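GDP-mannose-dependent alpha-(1-6)-phosphatidylinositol monomannoside mannosyltransferase (Corynebacterium glutamicum, PDB 3OKP) belongs to the GT-B glycosyltransferases, as a mannosyltransferase built from two domains that each carry a parallel beta sheet flanked by helices. Local coordinates at residues L8-D13 against V38-T43; F14-G19 against V60-R65. One frame throughout, in Å; residues are numbered along the deposited sequence.

Contact 1: residues L8-D13 against V38-T43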
ATOM      1  N   LEU A   8      -3.574  20.206  10.581  1.00 11.07           N
ATOM      2  CA  LEU A   8      -2.621  19.623  11.516  1.00 10.80           C
ATOM      3  C   LEU A   8      -2.708  18.103  11.427  1.00 10.43           C
ATOM      4  O   LEU A   8      -3.772  17.520  11.655  1.00 10.59           O
ATOM      5  CB  LEU A   8      -2.884  20.095  12.951  1.00 10.98           C
ATOM      6  CG  LEU A   8      -1.997  19.531  14.072  1.00 10.99           C
ATOM      7  CD1 LEU A   8      -0.551  20.004  13.936  1.00 11.04           C
ATOM      8  CD2 LEU A   8      -2.559  19.902  15.434  1.00 11.24           C
ATOM      9  N   VAL A   9      -1.589  17.475  11.078  1.00 10.05           N
ATOM     10  CA  VAL A   9      -1.493  16.018  11.023  1.00  9.85           C
ATOM     11  C   VAL A   9      -0.954  15.505  12.357  1.00  9.79           C
ATOM     12  O   VAL A   9       0.162  15.850  12.758  1.00 10.09           O
ATOM     13  CB  VAL A   9      -0.588  15.541   9.852  1.00  9.67           C
ATOM     14  CG1 VAL A   9      -0.555  14.017   9.776  1.00  9.70           C
ATOM     15  CG2 VAL A   9      -1.057  16.134   8.524  1.00  9.83           C
ATOM     16  N   VAL A  10      -1.760  14.695  13.040  1.00  9.62           N
ATOM     17  CA  VAL A  10      -1.419  14.164  14.361  1.00  9.58           C
ATOM     18  C   VAL A  10      -1.100  12.681  14.218  1.00  9.56           C
ATOM     19  O   VAL A  10      -1.957  11.896  13.810  1.00  9.24           O
ATOM     20  CB  VAL A  10      -2.579  14.373  15.374  1.00  9.70           C
ATOM     21  CG1 VAL A  10      -2.241  13.758  16.735  1.00  9.75           C
ATOM     22  CG2 VAL A  10      -2.905  15.855  15.519  1.00  9.37           C
ATOM     23  N   THR A  11       0.130  12.299  14.554  1.00  9.76           N
ATOM     24  CA  THR A  11       0.605  10.954  14.227  1.00  9.94           C
ATOM     25  C   THR A  11       1.768  10.447  15.083  1.00 10.37           C
ATOM     26  O   THR A  11       2.681  11.198  15.431  1.00 10.34           O
ATOM     27  CB  THR A  11       0.967  10.842  12.708  1.00  9.86           C
ATOM     28  OG1 THR A  11       1.353   9.502  12.390  1.00 10.09           O
ATOM     29  CG2 THR A  11       2.087  11.817  12.315  1.00  9.79           C
ATOM     30  N   ASN A  12       1.708   9.158  15.411  1.00 10.69           N
ATOM     31  CA  ASN A  12       2.835   8.440  15.988  1.00 11.23           C
ATOM     32  C   ASN A  12       3.703   7.821  14.887  1.00 11.67           C
ATOM     33  O   ASN A  12       4.780   7.292  15.158  1.00 12.06           O
ATOM     34  CB  ASN A  12       2.330   7.350  16.940  1.00 11.34           C
ATOM     35  CG  ASN A  12       3.449   6.696  17.735  1.00 11.35           C
ATOM     36  OD1 ASN A  12       4.258   7.374  18.364  1.00 10.42           O
ATOM     37  ND2 ASN A  12       3.496   5.369  17.707  1.00 10.80           N
ATOM     38  N   ASP A  13       3.223   7.896  13.647  1.00 11.82           N
ATOM     39  CA  ASP A  13       3.864   7.231  12.515  1.00 12.67           C
ATOM     40  C   ASP A  13       4.379   8.250  11.498  1.00 12.66           C
ATOM     41  O   ASP A  13       3.658   8.643  10.585  1.00 13.02           O
ATOM     42  CB  ASP A  13       2.877   6.282  11.824  1.00 12.63           C
ATOM     43  CG  ASP A  13       2.201   5.325  12.789  1.00 13.68           C
ATOM     44  OD1 ASP A  13       2.908   4.549  13.471  1.00 14.25           O
ATOM     45  OD2 ASP A  13       0.952   5.343  12.853  1.00 14.85           O
ATOM     46  N   VAL A  38       0.801  21.370   8.826  1.00 11.69           N
ATOM     47  CA  VAL A  38       1.658  21.275  10.007  1.00 11.23           C
ATOM     48  C   VAL A  38       1.562  19.844  10.543  1.00 10.46           C
ATOM     49  O   VAL A  38       0.477  19.265  10.572  1.00 10.10           O
ATOM     50  CB  VAL A  38       1.254  22.283  11.125  1.00 11.47           C
ATOM     51  CG1 VAL A  38       2.262  22.250  12.274  1.00 11.49           C
ATOM     52  CG2 VAL A  38       1.137  23.707  10.573  1.00 12.12           C
ATOM     53  N   VAL A  39       2.695  19.273  10.944  1.00 10.18           N
ATOM     54  CA  VAL A  39       2.719  17.923  11.513  1.00  9.81           C
ATOM     55  C   VAL A  39       3.055  17.966  13.002  1.00  9.86           C
ATOM     56  O   VAL A  39       3.950  18.701  13.425  1.00 10.06           O
ATOM     57  CB  VAL A  39       3.710  16.985  10.766  1.00  9.91           C
ATOM     58  CG1 VAL A  39       3.731  15.586  11.392  1.00  9.51           C
ATOM     59  CG2 VAL A  39       3.350  16.891   9.284  1.00  9.74           C
ATOM     60  N   PHE A  40       2.308  17.187  13.781  1.00  9.59           N
ATOM     61  CA  PHE A  40       2.575  16.951  15.198  1.00  9.77           C
ATOM     62  C   PHE A  40       2.883  15.458  15.356  1.00  9.94           C
ATOM     63  O   PHE A  40       1.987  14.612  15.271  1.00  9.42           O
ATOM     64  CB  PHE A  40       1.363  17.386  16.041  1.00  9.72           C
ATOM     65  CG  PHE A  40       1.538  17.215  17.533  1.00  9.99           C
ATOM     66  CD1 PHE A  40       2.697  17.648  18.179  1.00 10.30           C
ATOM     67  CD2 PHE A  40       0.515  16.650  18.299  1.00  9.94           C
ATOM     68  CE1 PHE A  40       2.847  17.498  19.559  1.00 10.41           C
ATOM     69  CE2 PHE A  40       0.652  16.497  19.679  1.00  9.55           C
ATOM     70  CZ  PHE A  40       1.821  16.920  20.311  1.00 10.06           C
ATOM     71  N   ALA A  41       4.163  15.142  15.558  1.00 10.38           N
ATOM     72  CA  ALA A  41       4.630  13.754  15.537  1.00 10.75           C
ATOM     73  C   ALA A  41       5.512  13.388  16.730  1.00 11.41           C
ATOM     74  O   ALA A  41       6.226  14.232  17.268  1.00 11.56           O
ATOM     75  CB  ALA A  41       5.362  13.466  14.226  1.00 10.52           C
ATOM     76  N   SER A  42       5.457  12.120  17.131  1.00 11.87           N
ATOM     77  CA  SER A  42       6.352  11.582  18.158  1.00 13.01           C
ATOM     78  C   SER A  42       7.815  11.594  17.694  1.00 13.81           C
ATOM     79  O   SER A  42       8.101  11.807  16.512  1.00 13.61           O
ATOM     80  CB  SER A  42       5.928  10.161  18.537  1.00 13.01           C
ATOM     81  OG  SER A  42       5.923   9.314  17.404  1.00 13.18           O
ATOM     82  N   THR A  43       8.733  11.365  18.632  1.00 14.98           N
ATOM     83  CA  THR A  43      10.168  11.396  18.345  1.00 16.13           C
ATOM     84  C   THR A  43      10.846  10.125  18.855  1.00 17.14           C
ATOM     85  O   THR A  43      10.823   9.839  20.053  1.00 17.46           O
ATOM     86  CB  THR A  43      10.842  12.629  18.991  1.00 16.40           C
ATOM     87  OG1 THR A  43      10.059  13.798  18.722  1.00 16.03           O
ATOM     88  CG2 THR A  43      12.261  12.824  18.452  1.00 16.91           C
TER
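Leu8, Val9, Val10 and Thr11 lie beside Val38, Val39, Phe40 and Ala41 as two neighbouring parallel strands whose axes diverge by 16°. The ladder runs from Val9 N to Val38 O (2.8 Å), then from Phe40 N to Val9 O (2.7 Å), and back from Thr11 N to Phe40 O (3.1 Å). It slackens at the C-terminal end, where Ser42 N reaches Thr11 O in a weak bond of 3.4 Å. On one face of the pair Leu8 reaches across to Val38 and Phe40. Its CB stands off the sheet without meeting the other strand closely. CG, anti to the backbone N (chi1 178°), carries the branch that leans over the neighbour: Leu8 CD1 lies 3.6 Å from Val38 O and 3.9 Å from Phe40 CB. The second tip, Leu8 CD2, stays on its own strand, 4.1 Å from Val10 CG2. Phe40 thus has Leu8 at its CB and, farther out, Val10 CG1 obliquely against its ring. On the other face Thr11 CG2 packs against Ala41 CB and Val39 CG1, and Val9 CB against Val39 CG2. At the C-terminal end of the pair Ser42 OG donates to Asn12 OD1 at 2.7 Å, arriving from above the plane of the amide carbonyl, 42° out of it. That oxygen also accepts from Met68 N, so it links Ser42 with Met68. The strands are the two arms of the beta-alpha-beta unit 7-11, 20-29, 37-42, whose crossover is the right-handed one usual in Rossmann-like folds. Helix 20-29 packs on the Val39 and Thr11 face and helix 72-84 on the Leu8, Val10 and Phe40 face, while strands 89-92 and 59-63 continue the sheet beyond 7-11 and 37-42 respectively.

Contact 2: residues F14-G19 against V60-R65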
ATOM      1  N   PHE A  14       5.626   8.673  11.663  1.00 13.11           N
ATOM      2  CA  PHE A  14       6.224   9.663  10.771  1.00 12.97           C
ATOM      3  C   PHE A  14       7.690   9.308  10.529  1.00 13.48           C
ATOM      4  O   PHE A  14       8.337   8.748  11.415  1.00 13.80           O
ATOM      5  CB  PHE A  14       6.090  11.068  11.379  1.00 12.72           C
ATOM      6  CG  PHE A  14       6.247  12.191  10.382  1.00 12.63           C
ATOM      7  CD1 PHE A  14       5.282  12.414   9.401  1.00 12.34           C
ATOM      8  CD2 PHE A  14       7.349  13.040  10.440  1.00 12.69           C
ATOM      9  CE1 PHE A  14       5.424  13.452   8.477  1.00 11.83           C
ATOM     10  CE2 PHE A  14       7.499  14.083   9.522  1.00 12.78           C
ATOM     11  CZ  PHE A  14       6.532  14.288   8.541  1.00 12.37           C
ATOM     12  N   PRO A  15       8.213   9.597   9.318  1.00 13.74           N
ATOM     13  CA  PRO A  15       9.654   9.489   9.085  1.00 14.36           C
ATOM     14  C   PRO A  15      10.463  10.293  10.119  1.00 14.85           C
ATOM     15  O   PRO A  15       9.909  11.202  10.744  1.00 14.41           O
ATOM     16  CB  PRO A  15       9.825  10.088   7.689  1.00 14.41           C
ATOM     17  CG  PRO A  15       8.524   9.869   7.022  1.00 13.83           C
ATOM     18  CD  PRO A  15       7.491  10.000   8.094  1.00 13.35           C
ATOM     19  N   PRO A  16      11.769   9.992  10.278  1.00 15.76           N
ATOM     20  CA  PRO A  16      12.617   9.107   9.464  1.00 16.51           C
ATOM     21  C   PRO A  16      12.396   7.597   9.649  1.00 17.05           C
ATOM     22  O   PRO A  16      12.958   6.806   8.889  1.00 17.66           O
ATOM     23  CB  PRO A  16      14.035   9.504   9.881  1.00 17.04           C
ATOM     24  CG  PRO A  16      13.889   9.966  11.282  1.00 16.90           C
ATOM     25  CD  PRO A  16      12.529  10.604  11.386  1.00 16.06           C
ATOM     26  N   ARG A  17      11.596   7.204  10.642  1.00 17.10           N
ATOM     27  CA  ARG A  17      11.256   5.791  10.841  1.00 17.79           C
ATOM     28  C   ARG A  17      10.620   5.201   9.578  1.00 17.42           C
ATOM     29  O   ARG A  17       9.784   5.843   8.936  1.00 16.86           O
ATOM     30  CB  ARG A  17      10.328   5.617  12.051  1.00 17.53           C
ATOM     31  CG  ARG A  17      10.068   4.162  12.447  1.00 18.74           C
ATOM     32  CD  ARG A  17       9.239   4.068  13.719  1.00 18.65           C
ATOM     33  NE  ARG A  17       8.828   2.694  14.001  1.00 21.55           N
ATOM     34  N   ILE A  18      11.035   3.985   9.225  1.00 17.86           N
ATOM     35  CA  ILE A  18      10.555   3.307   8.020  1.00 17.72           C
ATOM     36  C   ILE A  18       9.312   2.470   8.322  1.00 17.26           C
ATOM     37  O   ILE A  18       9.263   1.760   9.329  1.00 17.53           O
ATOM     38  CB  ILE A  18      11.671   2.414   7.388  1.00 18.70           C
ATOM     39  CG1 ILE A  18      12.908   3.251   7.016  1.00 19.17           C
ATOM     40  CG2 ILE A  18      11.145   1.615   6.182  1.00 18.95           C
ATOM     41  CD1 ILE A  18      12.672   4.337   5.963  1.00 19.49           C
ATOM     42  N   GLY A  19       8.310   2.567   7.450  1.00 16.41           N
ATOM     43  CA  GLY A  19       7.096   1.769   7.590  1.00 15.94           C
ATOM     44  C   GLY A  19       5.988   2.143   6.627  1.00 15.22           C
ATOM     45  O   GLY A  19       6.095   3.129   5.893  1.00 15.02           O
ATOM     46  N   VAL A  60       7.251  20.607  11.062  1.00 12.24           N
ATOM     47  CA  VAL A  60       7.027  19.440  11.915  1.00 12.12           C
ATOM     48  C   VAL A  60       7.287  19.840  13.368  1.00 12.45           C
ATOM     49  O   VAL A  60       8.383  20.293  13.709  1.00 12.73           O
ATOM     50  CB  VAL A  60       7.932  18.237  11.524  1.00 12.15           C
ATOM     51  CG1 VAL A  60       7.683  17.037  12.442  1.00 11.87           C
ATOM     52  CG2 VAL A  60       7.710  17.843  10.067  1.00 11.64           C
ATOM     53  N   ILE A  61       6.263  19.699  14.203  1.00 12.23           N
ATOM     54  CA  ILE A  61       6.387  19.928  15.640  1.00 12.83           C
ATOM     55  C   ILE A  61       6.560  18.574  16.322  1.00 12.80           C
ATOM     56  O   ILE A  61       5.653  17.737  16.306  1.00 12.52           O
ATOM     57  CB  ILE A  61       5.161  20.686  16.219  1.00 12.76           C
ATOM     58  CG1 ILE A  61       4.992  22.037  15.513  1.00 13.36           C
ATOM     59  CG2 ILE A  61       5.297  20.864  17.737  1.00 13.00           C
ATOM     60  CD1 ILE A  61       3.636  22.697  15.725  1.00 13.35           C
ATOM     61  N   ARG A  62       7.736  18.362  16.905  1.00 13.22           N
ATOM     62  CA  ARG A  62       8.077  17.072  17.494  1.00 13.31           C
ATOM     63  C   ARG A  62       7.663  16.960  18.961  1.00 13.92           C
ATOM     64  O   ARG A  62       8.036  17.787  19.799  1.00 14.04           O
ATOM     65  CB  ARG A  62       9.571  16.777  17.327  1.00 13.72           C
ATOM     66  CG  ARG A  62      10.015  16.504  15.886  1.00 12.79           C
ATOM     67  CD  ARG A  62       9.610  15.114  15.410  1.00 11.74           C
ATOM     68  NE  ARG A  62      10.087  14.844  14.053  1.00 11.25           N
ATOM     69  CZ  ARG A  62       9.978  13.672  13.432  1.00 11.07           C
ATOM     70  NH1 ARG A  62       9.405  12.638  14.039  1.00 10.46           N
ATOM     71  NH2 ARG A  62      10.444  13.533  12.198  1.00  9.85           N
ATOM     72  N   TRP A  63       6.873  15.928  19.245  1.00 14.05           N
ATOM     73  CA  TRP A  63       6.489  15.558  20.601  1.00 14.75           C
ATOM     74  C   TRP A  63       7.646  14.743  21.198  1.00 15.42           C
ATOM     75  O   TRP A  63       8.016  13.704  20.646  1.00 15.34           O
ATOM     76  CB  TRP A  63       5.178  14.758  20.549  1.00 14.49           C
ATOM     77  CG  TRP A  63       4.547  14.377  21.872  1.00 14.87           C
ATOM     78  CD1 TRP A  63       4.218  13.112  22.278  1.00 15.24           C
ATOM     79  CD2 TRP A  63       4.135  15.257  22.935  1.00 15.29           C
ATOM     80  NE1 TRP A  63       3.644  13.146  23.527  1.00 15.47           N
ATOM     81  CE2 TRP A  63       3.580  14.447  23.954  1.00 15.82           C
ATOM     82  CE3 TRP A  63       4.186  16.645  23.127  1.00 15.11           C
ATOM     83  CZ2 TRP A  63       3.082  14.980  25.153  1.00 15.88           C
ATOM     84  CZ3 TRP A  63       3.693  17.175  24.323  1.00 15.74           C
ATOM     85  CH2 TRP A  63       3.146  16.341  25.318  1.00 15.88           C
ATOM     86  N   PRO A  64       8.237  15.226  22.313  1.00 16.21           N
ATOM     87  CA  PRO A  64       9.464  14.629  22.863  1.00 17.16           C
ATOM     88  C   PRO A  64       9.240  13.287  23.573  1.00 17.59           C
ATOM     89  O   PRO A  64       9.885  13.004  24.587  1.00 18.19           O
ATOM     90  CB  PRO A  64       9.948  15.691  23.857  1.00 17.69           C
ATOM     91  CG  PRO A  64       8.688  16.336  24.335  1.00 17.35           C
ATOM     92  CD  PRO A  64       7.774  16.365  23.129  1.00 16.44           C
ATOM     93  N   ARG A  65       8.330  12.481  23.033  1.00 17.43           N
ATOM     94  CA  ARG A  65       8.040  11.145  23.538  1.00 17.95           C
ATOM     95  C   ARG A  65       8.212  10.123  22.420  1.00 17.47           C
ATOM     96  O   ARG A  65       7.889  10.395  21.260  1.00 16.99           O
ATOM     97  CB  ARG A  65       6.611  11.074  24.087  1.00 18.05           C
ATOM     98  CG  ARG A  65       6.412  11.689  25.469  1.00 20.03           C
ATOM     99  CD  ARG A  65       6.989  10.791  26.561  1.00 22.93           C
ATOM    100  NE  ARG A  65       6.330  10.973  27.854  1.00 25.12           N
ATOM    101  CZ  ARG A  65       6.683  11.879  28.762  1.00 26.43           C
ATOM    102  NH1 ARG A  65       6.021  11.956  29.911  1.00 27.21           N
ATOM    103  NH2 ARG A  65       7.692  12.708  28.527  1.00 27.04           N
TER
HETATM  104  O   HOH W   1       9.280   9.914  13.628  1.00 17.43           O
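The loop between the first strand and first helix of the N-terminal Rossmann-like domain, residues Phe14 to Gly19, meets the edge strand 59-63 chiefly through Arg62, with Val60 as a second, apolar partner. Arg62 bends at its second torsion (chi2 -76°), and from there the chain extends to bring the guanidinium to the loop. Arg62 NH2 donates to Pro15 O at 2.8 Å in a nearly straight bond (168°), lying in the carbonyl plane on a lone pair. The peptide between Pro15 and Pro16 is cis, which sets Pro15 O and Pro16 CD on the same side of that bond; Arg62 NH2 accordingly also lies 3.7 Å from Pro16 CD. A water joins the two segments a second time, accepting from Arg62 NH1 at 2.8 Å and lying 2.7 Å from Phe14 O, to which it can donate. The Phe14 ring presents its edge to Arg62 NH2, the ring and guanidinium planes 67° apart. Arg62 NH2 is 3.6 Å from Phe14 CD2 there, so this is not a cation-pi stack. Phe14 CE2 is also 3.8 Å from Val60 CG2, which approaches the ring obliquely. One face of the ring is covered near its rim by CD of Pro15. Arg62 NH1 also donates to Ser42 O of segment 38-43, and NE forms a salt bridge with Asp53 OD2 of helix 46-53. With NE, NH1 and NH2 all bonded, the guanidinium is held in place, and its positive charge, partly balanced by Asp53, would probably polarise the Pro15 carbonyl.

The contacts interleave along the chain, 14-19 following 8-13 directly and 60-65 coming after 38-43, and their centres are about 7 Å apart. They share the sheet: Val39 O and Ile61 N lie 2.6 Å apart and Ala41 O and Trp63 N 2.7 Å apart, probable hydrogen bonds that fasten strand 59-63 to the outer side of contact 1. Phe14 in contact 2 rests on Val39 and Ala41, while Trp63 meets the Phe40 ring across the other face. Both belong to the N-terminal half; the guanosine-5'-diphosphate-alpha-d-mannose pocket is formed by residues between 205 and 298, so neither contact supplies part of it.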